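Local structure of diacylglycerol kinase (Bacillus anthracis, 3S40) at residues A[94-99]-A[107-112]; A[122-127]-A[297-302]; A[15-20]-A[44-49]; A[10-15]-A[65-70]. The protein probably phosphorylates diacylglycerol or a related lipid, using a nucleotide such as ATP as phosphate donor. One frame throughout, in Å; residues are numbered along the deposited sequence.

Contact 1 (A[94-99]-A[107-112]); sequences IIPGGT and LGVPQN
The ring of P96 packs obliquely against the side-chain amide of Q111. P96 CB is 3.6 Å from Q111 OE1. The next ring atom, P96 CG, also reaches the backbone, 3.6 Å from P110 O. The Q111 chain bends at chi2 (-61°), which turns CD back toward the proline. Its amide is held by several bonds. NE2 donates to V109 O at 3.1 Å, an N-H...O angle of 152°, with the donor tilted out of the carbonyl plane, and it also pairs with S104 OG. OE1 pairs with N101 ND2. These bonds fix the rotation of the amide beside the ring. The segment 94-99 is the end of strand 91-96, the last of the parallel sheet of the catalytic domain, running into a glycine-rich P-G-G-T turn. The segment 107-112 is the link between helices 102-106 and 113-120. G108 closes the first of these helices with positive phi in a Schellman motif. N112 stands at the N-cap of the second, where its OD1 takes the N-H of E115. Further back along the strand, methyl groups make the contact. V109 CG1, anti to the backbone N (chi1 175°), points between P96 and I94. It lies 4.0 Å from P96 CD and also touches a backbone carbonyl, 3.9 Å from I94 O. I94 CD1 touches L107 CD1 more loosely, at 4.4 Å. S104 of helix 102-106 packs on I94, P96 and V109, and A116 of helix 113-120 also packs on V109.

Contact 2 (A[122-127]-A[297-302]); sequences KEHVKP and YNPAVV
Strands 125-133 and 284-296 are antiparallel neighbours in the six-stranded sheet, and this contact lies at the end of the pair where H124 meets Y297. Y297 N donates to H124 O at 2.8 Å with an angle of 156°. A water extends this link. It takes the N-H of H124 at 2.7 Å from H124 N and can donate to Y297 O. Two rings then take aliphatic groups over a face, as CH-pi contacts. The Y297 ring is crossed at about a right angle by the extended chain of K126, whose CD sits over one face, 3.8 Å from the ring centroid. K126 CG leaves CB between the backbone N and the carbonyl carbon (chi1 73°), a start that leads toward that face. K126 NZ is too far off for more than a weak cation-pi attraction and forms a salt bridge with D220. The edge of the same ring meets the backbone of V125, with Y297 CE2 3.5 Å from V125 C. P299 packs over a face of the H124 ring, P299 CG being 3.8 Å from the centroid. Beyond it, N298 folds the tail in an Asx turn, with A300 N 3.1 Å from N298 OD1 and above its carbonyl plane.

Contact 3 (A[15-20]-A[44-49]); sequences VNPKAG and ILHTKE
V15 O is gripped from the 44-49 side by more than one group. T47 N donates to it at 2.8 Å, with an angle of 161°. T47 OG1 adds a weak bond at 3.4 Å, and H46 CA brings a C-H...O contact at 3.2 Å. At the other end of the residue, V15 N gives a nearly straight bond to L45 O, again 2.8 Å long. This is parallel pairing, with V15 facing H46 at the ends of strands 11-15 and 42-46. T47 OG1 sits between its own backbone N and carbonyl carbon (chi1 51°), which turns it to the opposite loop. There it lies 3.3 Å from N16 CA and 3.4 Å from P17 CD. The loop, N-P-K-A-G in sequence, follows the first strand of the parallel alpha/beta sheet and leads to helix 24-38. The C-terminal ends of such strands are the usual place for a ligand. The loop begins as an Asx turn, K18 N to N16 OD1, and makes a type I turn from N16 to A19. N16 ND2 bonds to T75 OG1. The proline ring leans on H46 CB through CG. Two residues before H46, I44 CG2 touches V15 CG2 at 4.1 Å.

Contact 4 (A[10-15]-A[65-70]); sequences KVLLIV and DLIIVF
V11 and L66 lie side by side and point the same way, as do L12 and I67 on the other face of the sheet. V11, L13, V15, L66, I68 and F70 share one face; L12, I14, I67 and V69 share the other. Between these matched pairs, diagonal contacts cross from strand to strand. V11 CG1 reaches forward to I68 CD1 at 3.7 Å. I14 CD1 reaches back to I67 CG2 at 3.9 Å. Within the directly paired L13 and I68, L13 CD1 and I68 CG2 meet at 3.5 Å, closer than usual for two carbons. L13 CG is anti to the backbone N (chi1 170°), and CD1 lies toward the neighbouring strand. F70 presents the edge of its ring to V15, with CD2 4.1 Å from V15 CG1. The face that carries L66, I68 and F70 is covered by I113 and I120 of helix 113-120. Under these side chains the backbone bonds are nearly straight. L12 N donates to L66 O and I68 N to L12 O, then I14 N to I68 O and F70 N to I14 O. At the start of the pairing a side chain takes part. D65 OD2 accepts from K10 N at 2.8 Å with its anti lone pair, while D65 N donates to K10 O at 2.8 Å. The two strands run in the same direction, their axes 17° apart in angle and 4.7 Å apart at closest approach. They are two apolar central strands of a parallel sheet flanked by helices, consistent with the alpha/beta fold of the diacylglycerol kinase catalytic domain.

From the N terminus, strand 11-15 comes first and leads into contacts 4 and 3, which share V15. Contact 3 closes the shorter loop, through helix 24-38 to strand 42-46. Contact 4 closes the longer one at strand 66-71, so contact 3 lies wholly within it. Contact 1 follows in series and closes a small loop around helix 102-106. Its strand 91-96 borders 66-71, and G97 O meets G20 N of contact 3. Contact 2 opens next and spans some 170 residues, bringing the chain end back from the beta-sheet region. There N298 N bonds to L107 O of contact 1, joining the tail to the kinase domain.

Contact 1 (A[94-99]-A[107-112])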
loop_
_atom_site.group_PDB
_atom_site.type_symbol
_atom_site.label_atom_id
_atom_site.label_comp_id
_atom_site.label_asym_id
_atom_site.label_seq_id
_atom_site.Cartn_x
_atom_site.Cartn_y
_atom_site.Cartn_z
ATOM N N ILE A 94 6.682 -9.192 -1.105
ATOM C CA ILE A 94 7.261 -8.351 -0.058
ATOM C C ILE A 94 7.721 -9.221 1.083
ATOM O O ILE A 94 6.989 -10.086 1.530
ATOM C CB ILE A 94 6.202 -7.360 0.516
ATOM C CG1 ILE A 94 5.657 -6.450 -0.591
ATOM C CG2 ILE A 94 6.789 -6.540 1.672
ATOM C CD1 ILE A 94 4.470 -5.616 -0.134
ATOM N N ILE A 95 8.944 -9.003 1.543
ATOM C CA ILE A 95 9.355 -9.538 2.818
ATOM C C ILE A 95 9.482 -8.330 3.695
ATOM O O ILE A 95 10.256 -7.432 3.404
ATOM C CB ILE A 95 10.677 -10.284 2.753
ATOM C CG1 ILE A 95 10.570 -11.433 1.756
ATOM C CG2 ILE A 95 11.031 -10.817 4.149
ATOM C CD1 ILE A 95 11.916 -12.045 1.395
ATOM N N PRO A 96 8.692 -8.294 4.771
ATOM C CA PRO A 96 8.533 -7.105 5.615
ATOM C C PRO A 96 9.826 -6.784 6.364
ATOM O O PRO A 96 10.283 -7.599 7.132
ATOM C CB PRO A 96 7.412 -7.505 6.582
ATOM C CG PRO A 96 7.487 -8.996 6.645
ATOM C CD PRO A 96 7.958 -9.458 5.279
ATOM N N GLY A 97 10.405 -5.613 6.130
ATOM C CA GLY A 97 11.665 -5.266 6.757
ATOM C C GLY A 97 11.627 -3.921 7.448
ATOM O O GLY A 97 12.671 -3.365 7.788
ATOM N N GLY A 98 10.421 -3.399 7.657
ATOM C CA GLY A 98 10.241 -2.127 8.334
ATOM C C GLY A 98 9.513 -2.361 9.642
ATOM O O GLY A 98 9.499 -3.482 10.150
ATOM N N THR A 99 8.897 -1.317 10.186
ATOM C CA THR A 99 8.105 -1.478 11.402
ATOM C C THR A 99 6.612 -1.669 11.090
ATOM O O THR A 99 5.951 -2.498 11.711
ATOM C CB THR A 99 8.326 -0.319 12.391
ATOM O OG1 THR A 99 7.961 0.919 11.773
ATOM C CG2 THR A 99 9.794 -0.259 12.813
ATOM N N LEU A 107 -1.603 -8.269 2.471
ATOM C CA LEU A 107 -1.469 -9.533 1.731
ATOM C C LEU A 107 -1.375 -10.722 2.673
ATOM O O LEU A 107 -1.248 -11.867 2.228
ATOM C CB LEU A 107 -0.234 -9.502 0.809
ATOM C CG LEU A 107 -0.227 -8.369 -0.228
ATOM C CD1 LEU A 107 1.132 -8.313 -0.988
ATOM C CD2 LEU A 107 -1.389 -8.484 -1.205
ATOM N N GLY A 108 -1.450 -10.443 3.974
ATOM C CA GLY A 108 -1.450 -11.495 4.978
ATOM C C GLY A 108 -0.084 -12.139 5.141
ATOM O O GLY A 108 0.058 -13.247 5.666
ATOM N N VAL A 109 0.937 -11.436 4.685
ATOM C CA VAL A 109 2.298 -11.946 4.789
ATOM C C VAL A 109 2.766 -12.030 6.240
ATOM O O VAL A 109 2.693 -11.047 6.968
ATOM C CB VAL A 109 3.280 -11.063 4.031
ATOM C CG1 VAL A 109 4.707 -11.557 4.267
ATOM C CG2 VAL A 109 2.921 -11.021 2.522
ATOM N N PRO A 110 3.259 -13.206 6.656
ATOM C CA PRO A 110 3.822 -13.380 8.003
ATOM C C PRO A 110 4.836 -12.285 8.300
ATOM O O PRO A 110 5.632 -11.933 7.425
ATOM C CB PRO A 110 4.547 -14.722 7.902
ATOM C CG PRO A 110 3.797 -15.478 6.858
ATOM C CD PRO A 110 3.272 -14.460 5.873
ATOM N N GLN A 111 4.824 -11.751 9.516
ATOM C CA GLN A 111 5.774 -10.695 9.857
ATOM C C GLN A 111 7.138 -11.262 10.300
ATOM O O GLN A 111 8.125 -10.536 10.400
ATOM C CB GLN A 111 5.173 -9.736 10.899
ATOM C CG GLN A 111 3.989 -8.912 10.370
ATOM C CD GLN A 111 4.377 -8.004 9.196
ATOM O OE1 GLN A 111 5.127 -7.043 9.372
ATOM N NE2 GLN A 111 3.868 -8.316 7.990
ATOM N N ASN A 112 7.183 -12.562 10.547
ATOM C CA ASN A 112 8.447 -13.270 10.729
ATOM C C ASN A 112 9.072 -13.450 9.347
ATOM O O ASN A 112 8.491 -14.119 8.477
ATOM C CB ASN A 112 8.178 -14.631 11.392
ATOM C CG ASN A 112 9.402 -15.535 11.416
ATOM O OD1 ASN A 112 9.924 -15.934 10.378
ATOM N ND2 ASN A 112 9.842 -15.889 12.613
#

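Contact 2 (A[122-127]-A[297-302])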
loop_
_atom_site.group_PDB
_atom_site.type_symbol
_atom_site.label_atom_id
_atom_site.label_comp_id
_atom_site.label_asym_id
_atom_site.label_seq_id
_atom_site.Cartn_x
_atom_site.Cartn_y
_atom_site.Cartn_z
ATOM N N LYS A 122 5.586 -20.668 -1.940
ATOM C CA LYS A 122 4.345 -21.375 -2.241
ATOM C C LYS A 122 3.696 -20.801 -3.482
ATOM O O LYS A 122 2.744 -21.378 -4.028
ATOM C CB LYS A 122 3.391 -21.317 -1.058
ATOM C CG LYS A 122 3.920 -21.980 0.210
ATOM C CD LYS A 122 4.394 -23.410 -0.052
ATOM C CE LYS A 122 4.857 -24.084 1.241
ATOM N NZ LYS A 122 5.626 -25.330 0.958
ATOM N N GLU A 123 4.201 -19.655 -3.923
ATOM C CA GLU A 123 3.728 -19.060 -5.174
ATOM C C GLU A 123 2.204 -18.804 -5.280
ATOM O O GLU A 123 1.617 -18.999 -6.337
ATOM C CB GLU A 123 4.162 -19.937 -6.343
ATOM C CG GLU A 123 5.663 -20.209 -6.368
ATOM C CD GLU A 123 6.148 -20.827 -7.682
ATOM O OE1 GLU A 123 5.335 -21.029 -8.618
ATOM O OE2 GLU A 123 7.356 -21.110 -7.769
ATOM N N HIS A 124 1.568 -18.362 -4.205
ATOM C CA HIS A 124 0.145 -17.994 -4.279
ATOM C C HIS A 124 0.038 -16.538 -4.679
ATOM O O HIS A 124 0.594 -15.656 -4.021
ATOM C CB HIS A 124 -0.531 -18.202 -2.943
ATOM C CG HIS A 124 -0.508 -19.622 -2.480
ATOM N ND1 HIS A 124 -0.977 -20.661 -3.253
ATOM C CD2 HIS A 124 -0.075 -20.177 -1.321
ATOM C CE1 HIS A 124 -0.827 -21.798 -2.594
ATOM N NE2 HIS A 124 -0.286 -21.531 -1.418
ATOM N N VAL A 125 -0.658 -16.287 -5.777
ATOM C CA VAL A 125 -0.611 -14.982 -6.404
ATOM C C VAL A 125 -2.019 -14.479 -6.651
ATOM O O VAL A 125 -2.913 -15.259 -6.986
ATOM C CB VAL A 125 0.103 -15.058 -7.756
ATOM C CG1 VAL A 125 -0.070 -13.759 -8.491
ATOM C CG2 VAL A 125 1.593 -15.394 -7.565
ATOM N N LYS A 126 -2.229 -13.183 -6.469
ATOM C CA LYS A 126 -3.534 -12.606 -6.769
ATOM C C LYS A 126 -3.387 -11.217 -7.349
ATOM O O LYS A 126 -2.352 -10.556 -7.157
ATOM C CB LYS A 126 -4.439 -12.580 -5.535
ATOM C CG LYS A 126 -4.062 -11.544 -4.497
ATOM C CD LYS A 126 -5.115 -11.535 -3.401
ATOM C CE LYS A 126 -4.951 -10.357 -2.471
ATOM N NZ LYS A 126 -6.251 -10.056 -1.786
ATOM N N PRO A 127 -4.413 -10.777 -8.088
ATOM C CA PRO A 127 -4.402 -9.427 -8.660
ATOM C C PRO A 127 -4.713 -8.421 -7.590
ATOM O O PRO A 127 -5.515 -8.694 -6.696
ATOM C CB PRO A 127 -5.515 -9.468 -9.726
ATOM C CG PRO A 127 -6.354 -10.629 -9.379
ATOM C CD PRO A 127 -5.516 -11.606 -8.605
ATOM N N TYR A 297 0.733 -13.639 -2.031
ATOM C CA TYR A 297 -0.006 -13.384 -0.807
ATOM C C TYR A 297 -0.221 -14.675 -0.024
ATOM O O TYR A 297 0.222 -15.752 -0.452
ATOM C CB TYR A 297 -1.356 -12.716 -1.138
ATOM C CG TYR A 297 -2.387 -13.692 -1.683
ATOM C CD1 TYR A 297 -3.503 -14.026 -0.935
ATOM C CD2 TYR A 297 -2.225 -14.289 -2.938
ATOM C CE1 TYR A 297 -4.450 -14.912 -1.417
ATOM C CE2 TYR A 297 -3.158 -15.178 -3.436
ATOM C CZ TYR A 297 -4.278 -15.485 -2.655
ATOM O OH TYR A 297 -5.228 -16.368 -3.099
ATOM N N ASN A 298 -0.928 -14.561 1.105
ATOM C CA ASN A 298 -1.139 -15.686 2.015
ATOM C C ASN A 298 -2.608 -16.082 2.054
ATOM O O ASN A 298 -3.399 -15.427 2.724
ATOM C CB ASN A 298 -0.697 -15.312 3.426
ATOM C CG ASN A 298 -0.675 -16.502 4.358
ATOM O OD1 ASN A 298 -1.034 -17.620 3.963
ATOM N ND2 ASN A 298 -0.245 -16.279 5.605
ATOM N N PRO A 299 -2.981 -17.152 1.339
ATOM C CA PRO A 299 -4.400 -17.530 1.316
ATOM C C PRO A 299 -4.864 -18.116 2.662
ATOM O O PRO A 299 -6.056 -18.144 2.937
ATOM C CB PRO A 299 -4.471 -18.589 0.202
ATOM C CG PRO A 299 -3.087 -18.668 -0.401
ATOM C CD PRO A 299 -2.145 -18.126 0.622
ATOM N N ALA A 300 -3.928 -18.552 3.501
ATOM C CA ALA A 300 -4.273 -19.070 4.827
ATOM C C ALA A 300 -4.756 -17.965 5.762
ATOM O O ALA A 300 -5.383 -18.231 6.787
ATOM C CB ALA A 300 -3.085 -19.784 5.435
ATOM N N VAL A 301 -4.448 -16.725 5.402
ATOM C CA VAL A 301 -4.819 -15.569 6.198
ATOM C C VAL A 301 -5.729 -14.616 5.412
ATOM O O VAL A 301 -6.561 -13.913 5.989
ATOM C CB VAL A 301 -3.556 -14.823 6.692
ATOM C CG1 VAL A 301 -3.918 -13.491 7.335
ATOM C CG2 VAL A 301 -2.763 -15.701 7.669
ATOM N N VAL A 302 -5.586 -14.608 4.091
ATOM C CA VAL A 302 -6.277 -13.623 3.261
ATOM C C VAL A 302 -6.473 -14.128 1.833
ATOM O O VAL A 302 -7.570 -14.538 1.445
ATOM C CB VAL A 302 -5.477 -12.304 3.207
ATOM C CG1 VAL A 302 -4.705 -12.207 1.898
ATOM C CG2 VAL A 302 -6.393 -11.117 3.373
HETATM O O HOH W 1 2.264 -17.580 -1.767
#

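Contact 3 (A[15-20]-A[44-49])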
loop_
_atom_site.group_PDB
_atom_site.type_symbol
_atom_site.label_atom_id
_atom_site.label_comp_id
_atom_site.label_asym_id
_atom_site.label_seq_id
_atom_site.Cartn_x
_atom_site.Cartn_y
_atom_site.Cartn_z
ATOM N N VAL A 15 17.342 -6.218 -1.858
ATOM C CA VAL A 15 17.598 -6.163 -0.424
ATOM C C VAL A 15 18.016 -4.773 0.022
ATOM O O VAL A 15 19.009 -4.236 -0.468
ATOM C CB VAL A 15 18.736 -7.120 -0.026
ATOM C CG1 VAL A 15 19.164 -6.865 1.422
ATOM C CG2 VAL A 15 18.299 -8.575 -0.235
ATOM N N ASN A 16 17.255 -4.202 0.950
ATOM C CA ASN A 16 17.683 -3.006 1.675
ATOM C C ASN A 16 18.504 -3.451 2.881
ATOM O O ASN A 16 17.956 -4.018 3.832
ATOM C CB ASN A 16 16.464 -2.189 2.120
ATOM C CG ASN A 16 16.844 -0.950 2.916
ATOM O OD1 ASN A 16 18.017 -0.684 3.149
ATOM N ND2 ASN A 16 15.844 -0.179 3.325
ATOM N N PRO A 17 19.827 -3.208 2.841
ATOM C CA PRO A 17 20.741 -3.740 3.858
ATOM C C PRO A 17 20.419 -3.184 5.233
ATOM O O PRO A 17 20.748 -3.797 6.247
ATOM C CB PRO A 17 22.122 -3.248 3.388
ATOM C CG PRO A 17 21.945 -2.869 1.952
ATOM C CD PRO A 17 20.531 -2.389 1.839
ATOM N N LYS A 18 19.769 -2.028 5.264
ATOM C CA LYS A 18 19.350 -1.439 6.528
ATOM C C LYS A 18 18.096 -2.095 7.095
ATOM O O LYS A 18 17.777 -1.927 8.275
ATOM C CB LYS A 18 19.112 0.067 6.373
ATOM C CG LYS A 18 20.346 0.920 6.588
ATOM C CD LYS A 18 21.033 1.278 5.284
ATOM C CE LYS A 18 22.263 2.142 5.552
ATOM N NZ LYS A 18 22.857 2.697 4.303
ATOM N N ALA A 19 17.381 -2.851 6.270
ATOM C CA ALA A 19 16.067 -3.322 6.697
ATOM C C ALA A 19 16.194 -4.345 7.820
ATOM O O ALA A 19 17.255 -4.920 8.029
ATOM C CB ALA A 19 15.280 -3.905 5.520
ATOM N N GLY A 20 15.104 -4.562 8.545
ATOM C CA GLY A 20 15.044 -5.646 9.497
ATOM C C GLY A 20 15.564 -5.284 10.874
ATOM O O GLY A 20 16.517 -4.515 11.020
ATOM N N ILE A 44 20.250 -11.446 -6.728
ATOM C CA ILE A 44 20.128 -10.683 -5.495
ATOM C C ILE A 44 20.913 -9.396 -5.580
ATOM O O ILE A 44 22.114 -9.425 -5.847
ATOM C CB ILE A 44 20.638 -11.478 -4.308
ATOM C CG1 ILE A 44 19.939 -12.825 -4.225
ATOM C CG2 ILE A 44 20.449 -10.696 -3.013
ATOM C CD1 ILE A 44 20.415 -13.670 -3.032
ATOM N N LEU A 45 20.240 -8.272 -5.339
ATOM C CA LEU A 45 20.881 -6.961 -5.409
ATOM C C LEU A 45 20.633 -6.177 -4.144
ATOM O O LEU A 45 19.492 -6.061 -3.694
ATOM C CB LEU A 45 20.337 -6.150 -6.593
ATOM C CG LEU A 45 20.508 -6.690 -8.014
ATOM C CD1 LEU A 45 19.788 -5.751 -8.998
ATOM C CD2 LEU A 45 22.000 -6.846 -8.394
ATOM N N HIS A 46 21.689 -5.614 -3.570
ATOM C CA HIS A 46 21.505 -4.728 -2.431
ATOM C C HIS A 46 21.259 -3.320 -2.939
ATOM O O HIS A 46 21.842 -2.930 -3.938
ATOM C CB HIS A 46 22.737 -4.735 -1.542
ATOM C CG HIS A 46 23.099 -6.088 -1.016
ATOM N ND1 HIS A 46 24.071 -6.276 -0.055
ATOM C CD2 HIS A 46 22.619 -7.319 -1.314
ATOM C CE1 HIS A 46 24.177 -7.564 0.211
ATOM N NE2 HIS A 46 23.303 -8.219 -0.535
ATOM N N THR A 47 20.377 -2.564 -2.282
ATOM C CA THR A 47 20.266 -1.129 -2.565
ATOM C C THR A 47 21.432 -0.410 -1.889
ATOM O O THR A 47 21.988 -0.919 -0.930
ATOM C CB THR A 47 18.962 -0.520 -2.010
ATOM O OG1 THR A 47 18.825 -0.871 -0.625
ATOM C CG2 THR A 47 17.740 -1.042 -2.788
ATOM N N LYS A 48 21.789 0.768 -2.381
ATOM C CA LYS A 48 22.821 1.590 -1.741
ATOM C C LYS A 48 22.267 2.952 -1.352
ATOM O O LYS A 48 22.497 3.437 -0.246
ATOM C CB LYS A 48 24.045 1.764 -2.642
ATOM C CG LYS A 48 24.982 0.566 -2.650
ATOM C CD LYS A 48 24.871 -0.236 -3.946
ATOM C CE LYS A 48 25.833 -1.419 -3.968
ATOM N NZ LYS A 48 25.706 -2.218 -5.222
ATOM N N GLU A 49 21.539 3.578 -2.266
ATOM C CA GLU A 49 20.888 4.835 -1.937
ATOM C C GLU A 49 19.409 4.777 -2.245
ATOM O O GLU A 49 18.941 3.878 -2.958
ATOM C CB GLU A 49 21.513 5.997 -2.702
ATOM C CG GLU A 49 22.959 6.260 -2.347
ATOM C CD GLU A 49 23.827 6.394 -3.578
ATOM O OE1 GLU A 49 23.385 5.950 -4.660
ATOM O OE2 GLU A 49 24.945 6.942 -3.463
#

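Contact 4 (A[10-15]-A[65-70])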
loop_
_atom_site.group_PDB
_atom_site.type_symbol
_atom_site.label_atom_id
_atom_site.label_comp_id
_atom_site.label_asym_id
_atom_site.label_seq_id
_atom_site.Cartn_x
_atom_site.Cartn_y
_atom_site.Cartn_z
ATOM N N LYS A 10 12.688 -16.704 -13.708
ATOM C CA LYS A 10 13.722 -15.831 -13.178
ATOM C C LYS A 10 13.167 -14.921 -12.098
ATOM O O LYS A 10 12.077 -14.321 -12.232
ATOM C CB LYS A 10 14.375 -15.015 -14.295
ATOM C CG LYS A 10 15.071 -15.891 -15.320
ATOM C CD LYS A 10 15.169 -15.204 -16.651
ATOM C CE LYS A 10 16.447 -14.423 -16.780
ATOM N NZ LYS A 10 17.051 -14.654 -18.128
ATOM N N VAL A 11 13.930 -14.836 -11.025
ATOM C CA VAL A 11 13.554 -14.083 -9.832
ATOM C C VAL A 11 14.642 -13.063 -9.496
ATOM O O VAL A 11 15.848 -13.360 -9.557
ATOM C CB VAL A 11 13.326 -15.033 -8.621
ATOM C CG1 VAL A 11 12.943 -14.249 -7.364
ATOM C CG2 VAL A 11 12.279 -16.115 -8.956
ATOM N N LEU A 12 14.200 -11.858 -9.158
ATOM C CA LEU A 12 15.042 -10.837 -8.544
ATOM C C LEU A 12 14.641 -10.593 -7.092
ATOM O O LEU A 12 13.464 -10.365 -6.802
ATOM C CB LEU A 12 14.893 -9.522 -9.299
ATOM C CG LEU A 12 15.500 -8.292 -8.609
ATOM C CD1 LEU A 12 17.024 -8.419 -8.447
ATOM C CD2 LEU A 12 15.117 -7.034 -9.366
ATOM N N LEU A 13 15.620 -10.620 -6.190
ATOM C CA LEU A 13 15.434 -10.196 -4.805
ATOM C C LEU A 13 16.175 -8.884 -4.561
ATOM O O LEU A 13 17.405 -8.807 -4.708
ATOM C CB LEU A 13 15.943 -11.280 -3.822
ATOM C CG LEU A 13 16.035 -10.884 -2.337
ATOM C CD1 LEU A 13 14.630 -10.653 -1.761
ATOM C CD2 LEU A 13 16.769 -11.914 -1.463
ATOM N N ILE A 14 15.430 -7.847 -4.204
ATOM C CA ILE A 14 16.030 -6.557 -3.850
ATOM C C ILE A 14 16.137 -6.483 -2.346
ATOM O O ILE A 14 15.148 -6.673 -1.641
ATOM C CB ILE A 14 15.199 -5.359 -4.363
ATOM C CG1 ILE A 14 15.132 -5.400 -5.893
ATOM C CG2 ILE A 14 15.796 -4.007 -3.864
ATOM C CD1 ILE A 14 14.039 -4.519 -6.514
ATOM N N VAL A 15 17.342 -6.218 -1.858
ATOM C CA VAL A 15 17.598 -6.163 -0.424
ATOM C C VAL A 15 18.016 -4.773 0.022
ATOM O O VAL A 15 19.009 -4.236 -0.468
ATOM C CB VAL A 15 18.736 -7.120 -0.026
ATOM C CG1 VAL A 15 19.164 -6.865 1.422
ATOM C CG2 VAL A 15 18.299 -8.575 -0.235
ATOM N N ASP A 65 10.457 -12.694 -13.809
ATOM C CA ASP A 65 9.051 -13.049 -13.645
ATOM C C ASP A 65 8.536 -12.662 -12.275
ATOM O O ASP A 65 7.341 -12.495 -12.093
ATOM C CB ASP A 65 8.856 -14.551 -13.866
ATOM C CG ASP A 65 9.458 -15.011 -15.189
ATOM O OD1 ASP A 65 8.903 -14.639 -16.248
ATOM O OD2 ASP A 65 10.496 -15.708 -15.171
ATOM N N LEU A 66 9.448 -12.510 -11.324
ATOM C CA LEU A 66 9.086 -12.206 -9.952
ATOM C C LEU A 66 10.114 -11.247 -9.388
ATOM O O LEU A 66 11.329 -11.482 -9.519
ATOM C CB LEU A 66 9.075 -13.500 -9.125
ATOM C CG LEU A 66 8.797 -13.362 -7.622
ATOM C CD1 LEU A 66 7.410 -12.698 -7.358
ATOM C CD2 LEU A 66 8.894 -14.721 -6.916
ATOM N N ILE A 67 9.640 -10.163 -8.795
ATOM C CA ILE A 67 10.499 -9.250 -8.040
ATOM C C ILE A 67 10.130 -9.313 -6.558
ATOM O O ILE A 67 8.981 -9.092 -6.183
ATOM C CB ILE A 67 10.407 -7.788 -8.541
ATOM C CG1 ILE A 67 10.967 -7.680 -9.973
ATOM C CG2 ILE A 67 11.167 -6.845 -7.606
ATOM C CD1 ILE A 67 11.153 -6.262 -10.476
ATOM N N ILE A 68 11.101 -9.658 -5.720
ATOM C CA ILE A 68 10.884 -9.724 -4.281
ATOM C C ILE A 68 11.557 -8.532 -3.649
ATOM O O ILE A 68 12.695 -8.212 -3.988
ATOM C CB ILE A 68 11.487 -11.003 -3.687
ATOM C CG1 ILE A 68 10.977 -12.219 -4.464
ATOM C CG2 ILE A 68 11.199 -11.095 -2.173
ATOM C CD1 ILE A 68 11.620 -13.527 -4.034
ATOM N N VAL A 69 10.864 -7.842 -2.753
ATOM C CA VAL A 69 11.509 -6.726 -2.048
ATOM C C VAL A 69 11.613 -7.001 -0.550
ATOM O O VAL A 69 10.611 -7.254 0.103
ATOM C CB VAL A 69 10.780 -5.393 -2.332
ATOM C CG1 VAL A 69 9.294 -5.535 -2.071
ATOM C CG2 VAL A 69 11.397 -4.258 -1.526
ATOM N N PHE A 70 12.839 -7.004 -0.019
ATOM C CA PHE A 70 13.046 -7.061 1.419
ATOM C C PHE A 70 13.269 -5.661 1.946
ATOM O O PHE A 70 14.310 -5.064 1.699
ATOM C CB PHE A 70 14.247 -7.931 1.786
ATOM C CG PHE A 70 14.569 -7.920 3.271
ATOM C CD1 PHE A 70 13.567 -8.064 4.215
ATOM C CD2 PHE A 70 15.880 -7.794 3.716
ATOM C CE1 PHE A 70 13.854 -8.063 5.589
ATOM C CE2 PHE A 70 16.180 -7.800 5.087
ATOM C CZ PHE A 70 15.169 -7.928 6.021
#